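Local coordinates for protein tyrosine recombinase XerH (Helicobacter pylori, PDB 5JK0) that cuts and rejoins recombining DNA molecules as a site-specific tyrosine recombinase and takes part in chromosome segregation, at residues D[27-33]-D[70-76]; D[102-107]-D[152-158]; D[231-235]-D[247-251]. One frame throughout, in Å; residues are numbered along the deposited sequence.

Overall arrangement
Interactions 1 and 2 belong to the helical N-terminal part, their centres about 24 Å apart, whereas interaction 3 lies in the tyrosine recombinase domain, its centre about 34 Å and 55 Å from theirs. Interaction 1 has the largest share of buried residues, seven of nine: apolar side chains join the end of helix 12-30 to the start of helix 74-93, and polar groups turn to DNA. Interaction 2, partly exposed and about 8 Å from the nucleic acid at its nearest atom, ties two loops through tyrosines and one carboxylate. Interaction 3 is a regular antiparallel strand pair whose cohesion is mainly backbone hydrogen bonding, with one buried and one more open face.

Interaction 1: D[27-33]-D[70-76]; sequences KCTSLSN and LLGINTY. With nucleotides of chain G.
The end of helix 12-30 (Leu31 leaving at psi 165°) packs against 70-76, where 71-73 have helical phi/psi and lead into helix 74-93. CA pairs set the register: Asn33-Leu70 5.5 Å, Leu31-Gly72 6.3 Å, Cys28-Ile73 6.5 Å. Leu70 buries the most surface: its CD1 meets Cys28 CB at 3.9 Å, while Asn33 ND2 donates to Cys28 O (3.1 Å) across the turn after the helix. Leu71 O accepts from Asn74 ND2 (2.6 Å). Without a side chain at Gly72, Leu31 CD1 can pack on this backbone, 3.5 Å from Gly72 O, and a water bridges Gly72 N and Ser32 O, 2.9 Å from each. Ile73 (chi1 t) sets CD1 3.8 Å from Cys28 SG. Asn74 ND2 reaches O4 of DT21 (3.2 Å) and Thr75 OG1 reaches O4 of DT20 (2.8 Å), both of chain G; Asn74 OD1 also accepts from an adenine N6, consistent with base recognition. Tyr76 (chi1 m) receives Lys27 CE over its ring face, a CH-pi contact 4.0 Å from the centroid; Lys27 NZ bonds OP2 of DT19 of chain G (2.7 Å), to which Tyr76 OH comes very close (2.4 Å), and Ser32 N bonds OP2 of DT20 (3.0 Å). This is the DNA-facing side of the helical SAM-like domain. Behind it, Ile73 rests on Cys62 of helix 55-68 and Leu24 of helix 12-30, and Cys28 on Leu46 of helix 39-48.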
loop_
_atom_site.group_PDB
_atom_site.type_symbol
_atom_site.label_atom_id
_atom_site.label_comp_id
_atom_site.label_asym_id
_atom_site.label_seq_id
_atom_site.Cartn_x
_atom_site.Cartn_y
_atom_site.Cartn_z
ATOM N N LYS D 27 11.457 -27.643 12.715
ATOM C CA LYS D 27 11.992 -26.289 12.782
ATOM C C LYS D 27 13.331 -26.270 13.511
ATOM O O LYS D 27 14.220 -25.500 13.162
ATOM C CB LYS D 27 11.001 -25.348 13.470
ATOM C CG LYS D 27 9.645 -25.268 12.786
ATOM C CD LYS D 27 9.772 -24.882 11.321
ATOM C CE LYS D 27 10.275 -23.457 11.159
ATOM N NZ LYS D 27 10.346 -23.055 9.725
ATOM N N CYS D 28 13.475 -27.129 14.514
ATOM C CA CYS D 28 14.720 -27.214 15.271
ATOM C C CYS D 28 15.884 -27.671 14.395
ATOM O O CYS D 28 17.032 -27.294 14.631
ATOM C CB CYS D 28 14.563 -28.161 16.462
ATOM S SG CYS D 28 13.645 -27.465 17.853
ATOM N N THR D 29 15.582 -28.477 13.384
ATOM C CA THR D 29 16.613 -29.001 12.495
ATOM C C THR D 29 16.809 -28.120 11.264
ATOM O O THR D 29 17.862 -28.159 10.627
ATOM C CB THR D 29 16.283 -30.436 12.036
ATOM O OG1 THR D 29 15.053 -30.437 11.301
ATOM C CG2 THR D 29 16.153 -31.362 13.236
ATOM N N SER D 30 15.798 -27.322 10.934
ATOM C CA SER D 30 15.849 -26.482 9.741
ATOM C C SER D 30 16.308 -25.058 10.049
ATOM O O SER D 30 17.007 -24.440 9.247
ATOM C CB SER D 30 14.483 -26.452 9.051
ATOM O OG SER D 30 13.491 -25.906 9.902
ATOM N N LEU D 31 15.911 -24.534 11.205
ATOM C CA LEU D 31 16.337 -23.197 11.610
ATOM C C LEU D 31 17.807 -23.208 12.012
ATOM O O LEU D 31 18.389 -24.270 12.239
ATOM C CB LEU D 31 15.475 -22.669 12.759
ATOM C CG LEU D 31 14.006 -22.388 12.431
ATOM C CD1 LEU D 31 13.251 -21.927 13.672
ATOM C CD2 LEU D 31 13.887 -21.361 11.315
ATOM N N SER D 32 18.401 -22.022 12.103
ATOM C CA SER D 32 19.832 -21.887 12.355
ATOM C C SER D 32 20.256 -22.445 13.713
ATOM O O SER D 32 19.653 -22.138 14.743
ATOM C CB SER D 32 20.249 -20.419 12.251
ATOM O OG SER D 32 21.632 -20.261 12.515
ATOM N N ASN D 33 21.300 -23.268 13.698
ATOM C CA ASN D 33 21.892 -23.802 14.918
ATOM C C ASN D 33 23.272 -23.203 15.158
ATOM O O ASN D 33 24.084 -23.763 15.894
ATOM C CB ASN D 33 21.989 -25.328 14.848
ATOM C CG ASN D 33 20.647 -26.010 15.035
ATOM O OD1 ASN D 33 20.395 -26.636 16.064
ATOM N ND2 ASN D 33 19.776 -25.889 14.039
ATOM N N LEU D 70 19.521 -22.345 20.278
ATOM C CA LEU D 70 18.607 -22.420 19.143
ATOM C C LEU D 70 17.515 -21.364 19.288
ATOM O O LEU D 70 16.382 -21.671 19.660
ATOM C CB LEU D 70 17.998 -23.821 19.033
ATOM C CG LEU D 70 17.892 -24.424 17.630
ATOM C CD1 LEU D 70 17.477 -25.885 17.706
ATOM C CD2 LEU D 70 16.919 -23.634 16.764
ATOM N N LEU D 71 17.869 -20.119 18.980
ATOM C CA LEU D 71 17.012 -18.967 19.251
ATOM C C LEU D 71 15.731 -18.935 18.422
ATOM O O LEU D 71 14.694 -18.470 18.894
ATOM C CB LEU D 71 17.795 -17.675 19.013
ATOM C CG LEU D 71 19.117 -17.534 19.769
ATOM C CD1 LEU D 71 19.812 -16.235 19.390
ATOM C CD2 LEU D 71 18.884 -17.605 21.269
ATOM N N GLY D 72 15.807 -19.426 17.190
ATOM C CA GLY D 72 14.701 -19.326 16.253
ATOM C C GLY D 72 13.414 -20.020 16.664
ATOM O O GLY D 72 12.341 -19.697 16.155
ATOM N N ILE D 73 13.514 -20.967 17.591
ATOM C CA ILE D 73 12.362 -21.775 17.981
ATOM C C ILE D 73 11.328 -20.973 18.779
ATOM O O ILE D 73 10.156 -21.345 18.834
ATOM C CB ILE D 73 12.805 -23.011 18.805
ATOM C CG1 ILE D 73 11.674 -24.038 18.898
ATOM C CG2 ILE D 73 13.290 -22.599 20.187
ATOM C CD1 ILE D 73 11.191 -24.538 17.555
ATOM N N ASN D 74 11.756 -19.862 19.377
ATOM C CA ASN D 74 10.875 -19.072 20.236
ATOM C C ASN D 74 9.718 -18.430 19.473
ATOM O O ASN D 74 8.660 -18.157 20.043
ATOM C CB ASN D 74 11.673 -17.987 20.966
ATOM C CG ASN D 74 11.813 -16.713 20.153
ATOM O OD1 ASN D 74 11.005 -15.792 20.280
ATOM N ND2 ASN D 74 12.842 -16.653 19.314
ATOM N N THR D 75 9.927 -18.194 18.182
ATOM C CA THR D 75 8.929 -17.536 17.348
ATOM C C THR D 75 7.744 -18.459 17.061
ATOM O O THR D 75 6.623 -17.996 16.843
ATOM C CB THR D 75 9.550 -17.063 16.016
ATOM O OG1 THR D 75 10.748 -16.323 16.283
ATOM C CG2 THR D 75 8.579 -16.179 15.243
ATOM N N TYR D 76 7.992 -19.764 17.080
ATOM C CA TYR D 76 6.970 -20.739 16.712
ATOM C C TYR D 76 6.364 -21.468 17.910
ATOM O O TYR D 76 5.195 -21.855 17.878
ATOM C CB TYR D 76 7.552 -21.762 15.735
ATOM C CG TYR D 76 7.907 -21.185 14.384
ATOM C CD1 TYR D 76 6.964 -21.120 13.367
ATOM C CD2 TYR D 76 9.185 -20.704 14.126
ATOM C CE1 TYR D 76 7.281 -20.594 12.129
ATOM C CE2 TYR D 76 9.512 -20.175 12.890
ATOM C CZ TYR D 76 8.556 -20.122 11.896
ATOM O OH TYR D 76 8.874 -19.596 10.664
ATOM P P DT G 20 17.721 -18.758 9.829
ATOM O OP1 DT G 20 18.959 -19.092 9.090
ATOM O OP2 DT G 20 17.042 -19.795 10.636
ATOM O "O5'" DT G 20 18.008 -17.505 10.780
ATOM C "C5'" DT G 20 18.617 -16.337 10.246
ATOM C "C4'" DT G 20 18.573 -15.193 11.245
ATOM O "O4'" DT G 20 17.203 -14.788 11.462
ATOM C "C3'" DT G 20 19.148 -15.513 12.632
ATOM O "O3'" DT G 20 20.294 -14.701 12.879
ATOM C "C2'" DT G 20 18.000 -15.197 13.608
ATOM C "C1'" DT G 20 17.086 -14.313 12.774
ATOM N N1 DT G 20 15.651 -14.383 13.180
ATOM C C2 DT G 20 15.027 -13.248 13.638
ATOM O O2 DT G 20 15.586 -12.169 13.732
ATOM N N3 DT G 20 13.711 -13.417 13.983
ATOM C C4 DT G 20 12.975 -14.586 13.920
ATOM O O4 DT G 20 11.796 -14.638 14.255
ATOM C C5 DT G 20 13.691 -15.741 13.431
ATOM C C7 DT G 20 12.997 -17.067 13.318
ATOM C C6 DT G 20 14.980 -15.586 13.089
ATOM P P DT G 19 11.216 -19.943 7.970
ATOM O OP1 DT G 19 11.003 -20.708 6.723
ATOM O OP2 DT G 19 10.670 -20.448 9.250
ATOM O "O5'" DT G 19 12.784 -19.708 8.180
ATOM C "C5'" DT G 19 13.567 -19.165 7.116
ATOM C "C4'" DT G 19 14.528 -18.099 7.626
ATOM O "O4'" DT G 19 13.801 -16.873 7.896
ATOM C "C3'" DT G 19 15.276 -18.451 8.917
ATOM O "O3'" DT G 19 16.664 -18.195 8.756
ATOM C "C2'" DT G 19 14.650 -17.523 9.959
ATOM C "C1'" DT G 19 14.259 -16.328 9.108
ATOM N N1 DT G 19 13.170 -15.501 9.698
ATOM C C2 DT G 19 13.393 -14.165 9.937
ATOM O O2 DT G 19 14.449 -13.608 9.689
ATOM N N3 DT G 19 12.328 -13.495 10.479
ATOM C C4 DT G 19 11.089 -14.017 10.801
ATOM O O4 DT G 19 10.195 -13.332 11.286
ATOM C C5 DT G 19 10.921 -15.425 10.525
ATOM C C7 DT G 19 9.619 -16.102 10.832
ATOM C C6 DT G 19 11.958 -16.091 9.993
ATOM P P DT G 21 21.094 -14.813 14.270
ATOM O OP1 DT G 21 22.522 -14.573 13.971
ATOM O OP2 DT G 21 20.696 -16.066 14.948
ATOM O "O5'" DT G 21 20.539 -13.580 15.125
ATOM C "C5'" DT G 21 20.670 -12.256 14.616
ATOM C "C4'" DT G 21 19.826 -11.275 15.410
ATOM O "O4'" DT G 21 18.445 -11.663 15.354
ATOM C "C3'" DT G 21 20.143 -11.204 16.898
ATOM O "O3'" DT G 21 21.085 -10.167 17.148
ATOM C "C2'" DT G 21 18.785 -10.895 17.554
ATOM C "C1'" DT G 21 17.778 -11.017 16.406
ATOM N N1 DT G 21 16.564 -11.800 16.768
ATOM C C2 DT G 21 15.440 -11.132 17.190
ATOM O O2 DT G 21 15.379 -9.918 17.275
ATOM N N3 DT G 21 14.380 -11.936 17.508
ATOM C C4 DT G 21 14.333 -13.316 17.450
ATOM O O4 DT G 21 13.329 -13.952 17.757
ATOM C C5 DT G 21 15.547 -13.957 17.002
ATOM C C7 DT G 21 15.617 -15.451 16.899
ATOM C C6 DT G 21 16.593 -13.177 16.689
HETATM O O HOH W 1 17.914 -19.902 15.207
#

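Interaction 2: D[102-107]-D[152-158]; sequences LKNIDE and YIYNITL
Glu107, Tyr154, Tyr152 and Lys103 carry most of the 456 Å² buried, where a short 3-10 turn (102-104) and the start of helix 107-117, N-capped by Asp106 through Met109 N, meet the irregular segment 152-158. CA atoms pair as Asp106-Tyr154 (7.1 Å) and Glu107-Ile156 (5.9 Å). Glu107 buries the most: with chi1 at -148° and chi2 t, its OE2 accepts from Leu158 N at a very short 2.4 Å, from Thr157 OG1 at 2.6 Å and from Thr157 N at 3.1 Å. Glu107 CG also lies 3.7 Å from Leu158 CD2, and Glu107 N is 3.8 Å from Ile156 CD1. Tyr154 (chi1 m) donates from OH to Leu102 O (2.9 Å), an atom that also accepts from Ile105 N (3.1 Å); Ile105 CB packs 4.1 Å from Tyr154 CE1, and Phe137 of helix 123-143 meets the Tyr154 ring edge-to-face. Tyr152 (chi1 t) offers its ring face to Lys103 CG, 3.9 Å from the centroid, a CH-pi contact, while a water links Tyr152 OH (2.7 Å), Ile105 O (2.9 Å) and Lys103 O (3.3 Å). The Glu107 and Tyr154 bonds fasten the segment after helix 123-143 back onto the helical domain. Three of the four direct bonds join a side chain to a backbone atom and the fourth joins Thr157 OG1 to Glu107 OE2, so two loops meet without forming a sheet.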
loop_
_atom_site.group_PDB
_atom_site.type_symbol
_atom_site.label_atom_id
_atom_site.label_comp_id
_atom_site.label_asym_id
_atom_site.label_seq_id
_atom_site.Cartn_x
_atom_site.Cartn_y
_atom_site.Cartn_z
ATOM N N LEU D 102 -9.987 -32.797 13.331
ATOM C CA LEU D 102 -9.000 -31.801 12.921
ATOM C C LEU D 102 -9.469 -31.056 11.679
ATOM O O LEU D 102 -9.061 -29.921 11.432
ATOM C CB LEU D 102 -7.642 -32.455 12.652
ATOM C CG LEU D 102 -6.811 -32.899 13.858
ATOM C CD1 LEU D 102 -5.495 -33.505 13.398
ATOM C CD2 LEU D 102 -6.564 -31.728 14.799
ATOM N N LYS D 103 -10.330 -31.704 10.899
ATOM C CA LYS D 103 -10.854 -31.113 9.673
ATOM C C LYS D 103 -11.802 -29.949 9.961
ATOM O O LYS D 103 -12.139 -29.178 9.062
ATOM C CB LYS D 103 -11.566 -32.175 8.833
ATOM C CG LYS D 103 -10.648 -33.276 8.322
ATOM C CD LYS D 103 -11.414 -34.301 7.498
ATOM C CE LYS D 103 -10.492 -35.393 6.977
ATOM N NZ LYS D 103 -11.234 -36.432 6.209
ATOM N N ASN D 104 -12.228 -29.825 11.216
ATOM C CA ASN D 104 -13.089 -28.720 11.624
ATOM C C ASN D 104 -12.313 -27.411 11.738
ATOM O O ASN D 104 -12.903 -26.330 11.782
ATOM C CB ASN D 104 -13.776 -29.036 12.954
ATOM C CG ASN D 104 -14.756 -30.187 12.844
ATOM O OD1 ASN D 104 -14.721 -31.126 13.639
ATOM N ND2 ASN D 104 -15.638 -30.119 11.855
ATOM N N ILE D 105 -10.990 -27.515 11.785
ATOM C CA ILE D 105 -10.134 -26.338 11.846
ATOM C C ILE D 105 -10.074 -25.641 10.491
ATOM O O ILE D 105 -9.607 -26.218 9.510
ATOM C CB ILE D 105 -8.703 -26.699 12.290
ATOM C CG1 ILE D 105 -8.719 -27.351 13.675
ATOM C CG2 ILE D 105 -7.817 -25.462 12.289
ATOM C CD1 ILE D 105 -7.342 -27.700 14.202
ATOM N N ASP D 106 -10.553 -24.402 10.437
ATOM C CA ASP D 106 -10.512 -23.631 9.200
ATOM C C ASP D 106 -9.981 -22.219 9.430
ATOM O O ASP D 106 -9.515 -21.888 10.519
ATOM C CB ASP D 106 -11.899 -23.572 8.550
ATOM C CG ASP D 106 -12.990 -23.130 9.514
ATOM O OD1 ASP D 106 -12.678 -22.449 10.513
ATOM O OD2 ASP D 106 -14.166 -23.465 9.264
ATOM N N GLU D 107 -10.064 -21.392 8.394
ATOM C CA GLU D 107 -9.510 -20.045 8.426
ATOM C C GLU D 107 -10.275 -19.137 9.386
ATOM O O GLU D 107 -9.695 -18.248 10.007
ATOM C CB GLU D 107 -9.511 -19.449 7.018
ATOM C CG GLU D 107 -8.370 -18.491 6.744
ATOM C CD GLU D 107 -8.156 -18.263 5.260
ATOM O OE1 GLU D 107 -8.977 -18.758 4.459
ATOM O OE2 GLU D 107 -7.166 -17.598 4.894
ATOM N N TYR D 152 -5.239 -34.517 2.870
ATOM C CA TYR D 152 -6.197 -33.463 3.182
ATOM C C TYR D 152 -5.491 -32.116 3.101
ATOM O O TYR D 152 -4.379 -31.962 3.604
ATOM C CB TYR D 152 -6.807 -33.669 4.572
ATOM C CG TYR D 152 -7.844 -32.631 4.948
ATOM C CD1 TYR D 152 -9.185 -32.816 4.634
ATOM C CD2 TYR D 152 -7.483 -31.468 5.622
ATOM C CE1 TYR D 152 -10.137 -31.872 4.978
ATOM C CE2 TYR D 152 -8.427 -30.516 5.965
ATOM C CZ TYR D 152 -9.751 -30.725 5.642
ATOM O OH TYR D 152 -10.695 -29.785 5.984
ATOM N N ILE D 153 -6.133 -31.140 2.467
ATOM C CA ILE D 153 -5.513 -29.834 2.272
ATOM C C ILE D 153 -6.248 -28.730 3.026
ATOM O O ILE D 153 -7.434 -28.494 2.796
ATOM C CB ILE D 153 -5.451 -29.460 0.779
ATOM C CG1 ILE D 153 -4.812 -30.592 -0.028
ATOM C CG2 ILE D 153 -4.689 -28.159 0.586
ATOM C CD1 ILE D 153 -3.428 -30.972 0.446
ATOM N N TYR D 154 -5.537 -28.058 3.926
ATOM C CA TYR D 154 -6.100 -26.932 4.665
ATOM C C TYR D 154 -6.110 -25.668 3.816
ATOM O O TYR D 154 -7.128 -24.980 3.725
ATOM C CB TYR D 154 -5.316 -26.682 5.955
ATOM C CG TYR D 154 -5.640 -27.645 7.073
ATOM C CD1 TYR D 154 -6.736 -27.433 7.901
ATOM C CD2 TYR D 154 -4.847 -28.763 7.309
ATOM C CE1 TYR D 154 -7.037 -28.308 8.929
ATOM C CE2 TYR D 154 -5.139 -29.644 8.336
ATOM C CZ TYR D 154 -6.236 -29.411 9.141
ATOM O OH TYR D 154 -6.533 -30.280 10.163
ATOM N N ASN D 155 -4.966 -25.376 3.201
ATOM C CA ASN D 155 -4.786 -24.187 2.371
ATOM C C ASN D 155 -5.156 -22.904 3.114
ATOM O O ASN D 155 -5.906 -22.069 2.608
ATOM C CB ASN D 155 -5.605 -24.305 1.081
ATOM C CG ASN D 155 -5.204 -23.276 0.039
ATOM O OD1 ASN D 155 -4.118 -22.699 0.103
ATOM N ND2 ASN D 155 -6.085 -23.038 -0.926
ATOM N N ILE D 156 -4.631 -22.762 4.326
ATOM C CA ILE D 156 -4.840 -21.552 5.109
ATOM C C ILE D 156 -3.981 -20.423 4.553
ATOM O O ILE D 156 -2.775 -20.587 4.371
ATOM C CB ILE D 156 -4.504 -21.768 6.595
ATOM C CG1 ILE D 156 -5.284 -22.960 7.154
ATOM C CG2 ILE D 156 -4.801 -20.509 7.392
ATOM C CD1 ILE D 156 -6.783 -22.765 7.147
ATOM N N THR D 157 -4.603 -19.281 4.283
ATOM C CA THR D 157 -3.889 -18.155 3.695
ATOM C C THR D 157 -3.835 -16.957 4.637
ATOM O O THR D 157 -2.799 -16.296 4.744
ATOM C CB THR D 157 -4.529 -17.720 2.363
ATOM O OG1 THR D 157 -5.901 -17.371 2.580
ATOM C CG2 THR D 157 -4.455 -18.848 1.345
ATOM N N LEU D 158 -4.950 -16.689 5.315
ATOM C CA LEU D 158 -5.071 -15.540 6.211
ATOM C C LEU D 158 -4.661 -14.252 5.505
ATOM O O LEU D 158 -3.724 -13.573 5.927
ATOM C CB LEU D 158 -4.230 -15.746 7.474
ATOM C CG LEU D 158 -4.649 -16.899 8.389
ATOM C CD1 LEU D 158 -3.655 -17.074 9.525
ATOM C CD2 LEU D 158 -6.047 -16.661 8.936
HETATM O O HOH W 2 -10.557 -27.249 6.970
#

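Interaction 3: D[231-235]-D[247-251]; sequences GCYTI and VMLKA
Ile235 and Val247 form the apolar centre, with Ile235 CB 3.7 Å from Val247 CG2; Tyr233 and Leu249 share their face, and Tyr233 (chi1 m) brings CE2 to 3.9 Å from Ala251 CB. Leu228 and Phe226 of strand 226-229 extend it alongside; helices 255-264 (Leu258) and 198-211 (Phe210) pack on it. The strands run antiparallel, axes 4.5 Å apart at 155°. Tyr233-Leu249 is a hydrogen-bonded pair (Tyr233 N to Leu249 O 2.7 Å, Leu249 N to Tyr233 O 3.0 Å), as is Ile235-Val247 (Ile235 N to Val247 O 2.9 Å, Val247 N to Ile235 O 3.0 Å). The other face bears non-hydrogen-bonded pairs Cys232-Lys250 and Thr234-Met248; Cys232 SG lies 3.6 Å from Met248 CE, and Met248 packs on Leu353 of the second subunit. At the edge, Ala251 N donates to Gly231 O (3.2 Å). Main-chain bonds thus fix the register of hairpin 232-238/244-250, whose loop carries predicted active-site Lys240, in the recombinase domain's three-stranded sheet; side chains separate a buried apolar face from a mixed one.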
loop_
_atom_site.group_PDB
_atom_site.type_symbol
_atom_site.label_atom_id
_atom_site.label_comp_id
_atom_site.label_asym_id
_atom_site.label_seq_id
_atom_site.Cartn_x
_atom_site.Cartn_y
_atom_site.Cartn_z
ATOM N N GLY D 231 48.415 2.268 14.154
ATOM C CA GLY D 231 47.635 2.920 15.191
ATOM C C GLY D 231 46.139 2.719 15.039
ATOM O O GLY D 231 45.350 3.595 15.394
ATOM N N CYS D 232 45.746 1.565 14.512
ATOM C CA CYS D 232 44.334 1.263 14.311
ATOM C C CYS D 232 44.078 -0.240 14.349
ATOM O O CYS D 232 44.809 -1.019 13.737
ATOM C CB CYS D 232 43.846 1.847 12.984
ATOM S SG CYS D 232 42.068 1.691 12.710
ATOM N N TYR D 233 43.037 -0.638 15.073
ATOM C CA TYR D 233 42.687 -2.049 15.202
ATOM C C TYR D 233 41.813 -2.537 14.051
ATOM O O TYR D 233 40.948 -1.813 13.560
ATOM C CB TYR D 233 41.964 -2.307 16.527
ATOM C CG TYR D 233 42.860 -2.302 17.744
ATOM C CD1 TYR D 233 43.667 -3.394 18.040
ATOM C CD2 TYR D 233 42.886 -1.214 18.607
ATOM C CE1 TYR D 233 44.484 -3.396 19.156
ATOM C CE2 TYR D 233 43.700 -1.208 19.725
ATOM C CZ TYR D 233 44.496 -2.301 19.995
ATOM O OH TYR D 233 45.307 -2.298 21.107
ATOM N N THR D 234 42.050 -3.774 13.629
ATOM C CA THR D 234 41.175 -4.441 12.674
ATOM C C THR D 234 40.521 -5.638 13.353
ATOM O O THR D 234 41.179 -6.638 13.638
ATOM C CB THR D 234 41.935 -4.903 11.419
ATOM O OG1 THR D 234 42.427 -3.760 10.708
ATOM C CG2 THR D 234 41.016 -5.699 10.506
ATOM N N ILE D 235 39.225 -5.524 13.622
ATOM C CA ILE D 235 38.504 -6.557 14.355
ATOM C C ILE D 235 37.679 -7.437 13.424
ATOM O O ILE D 235 36.802 -6.951 12.708
ATOM C CB ILE D 235 37.573 -5.941 15.415
ATOM C CG1 ILE D 235 38.347 -4.955 16.293
ATOM C CG2 ILE D 235 36.928 -7.031 16.258
ATOM C CD1 ILE D 235 37.480 -4.215 17.286
ATOM N N VAL D 247 35.747 -4.766 10.869
ATOM C CA VAL D 247 35.519 -3.386 11.272
ATOM C C VAL D 247 36.836 -2.783 11.745
ATOM O O VAL D 247 37.716 -3.496 12.231
ATOM C CB VAL D 247 34.461 -3.275 12.392
ATOM C CG1 VAL D 247 33.091 -3.694 11.877
ATOM C CG2 VAL D 247 34.865 -4.109 13.598
ATOM N N MET D 248 36.978 -1.471 11.589
ATOM C CA MET D 248 38.194 -0.794 12.018
ATOM C C MET D 248 37.902 0.197 13.137
ATOM O O MET D 248 36.823 0.785 13.199
ATOM C CB MET D 248 38.861 -0.085 10.838
ATOM C CG MET D 248 39.360 -1.029 9.757
ATOM S SD MET D 248 40.250 -0.185 8.435
ATOM C CE MET D 248 41.670 0.443 9.327
ATOM N N LEU D 249 38.877 0.373 14.023
ATOM C CA LEU D 249 38.728 1.246 15.179
ATOM C C LEU D 249 40.078 1.817 15.596
ATOM O O LEU D 249 41.052 1.078 15.743
ATOM C CB LEU D 249 38.084 0.484 16.341
ATOM C CG LEU D 249 38.068 1.152 17.717
ATOM C CD1 LEU D 249 37.425 2.525 17.651
ATOM C CD2 LEU D 249 37.343 0.271 18.723
ATOM N N LYS D 250 40.130 3.135 15.776
ATOM C CA LYS D 250 41.358 3.804 16.194
ATOM C C LYS D 250 41.848 3.263 17.534
ATOM O O LYS D 250 41.060 3.046 18.454
ATOM C CB LYS D 250 41.145 5.317 16.274
ATOM C CG LYS D 250 40.956 5.982 14.919
ATOM C CD LYS D 250 40.874 7.495 15.044
ATOM C CE LYS D 250 40.846 8.160 13.677
ATOM N NZ LYS D 250 40.800 9.644 13.781
ATOM N N ALA D 251 43.156 3.049 17.629
ATOM C CA ALA D 251 43.755 2.355 18.765
ATOM C C ALA D 251 43.565 3.078 20.096
ATOM O O ALA D 251 43.247 2.449 21.104
ATOM C CB ALA D 251 45.237 2.128 18.507
#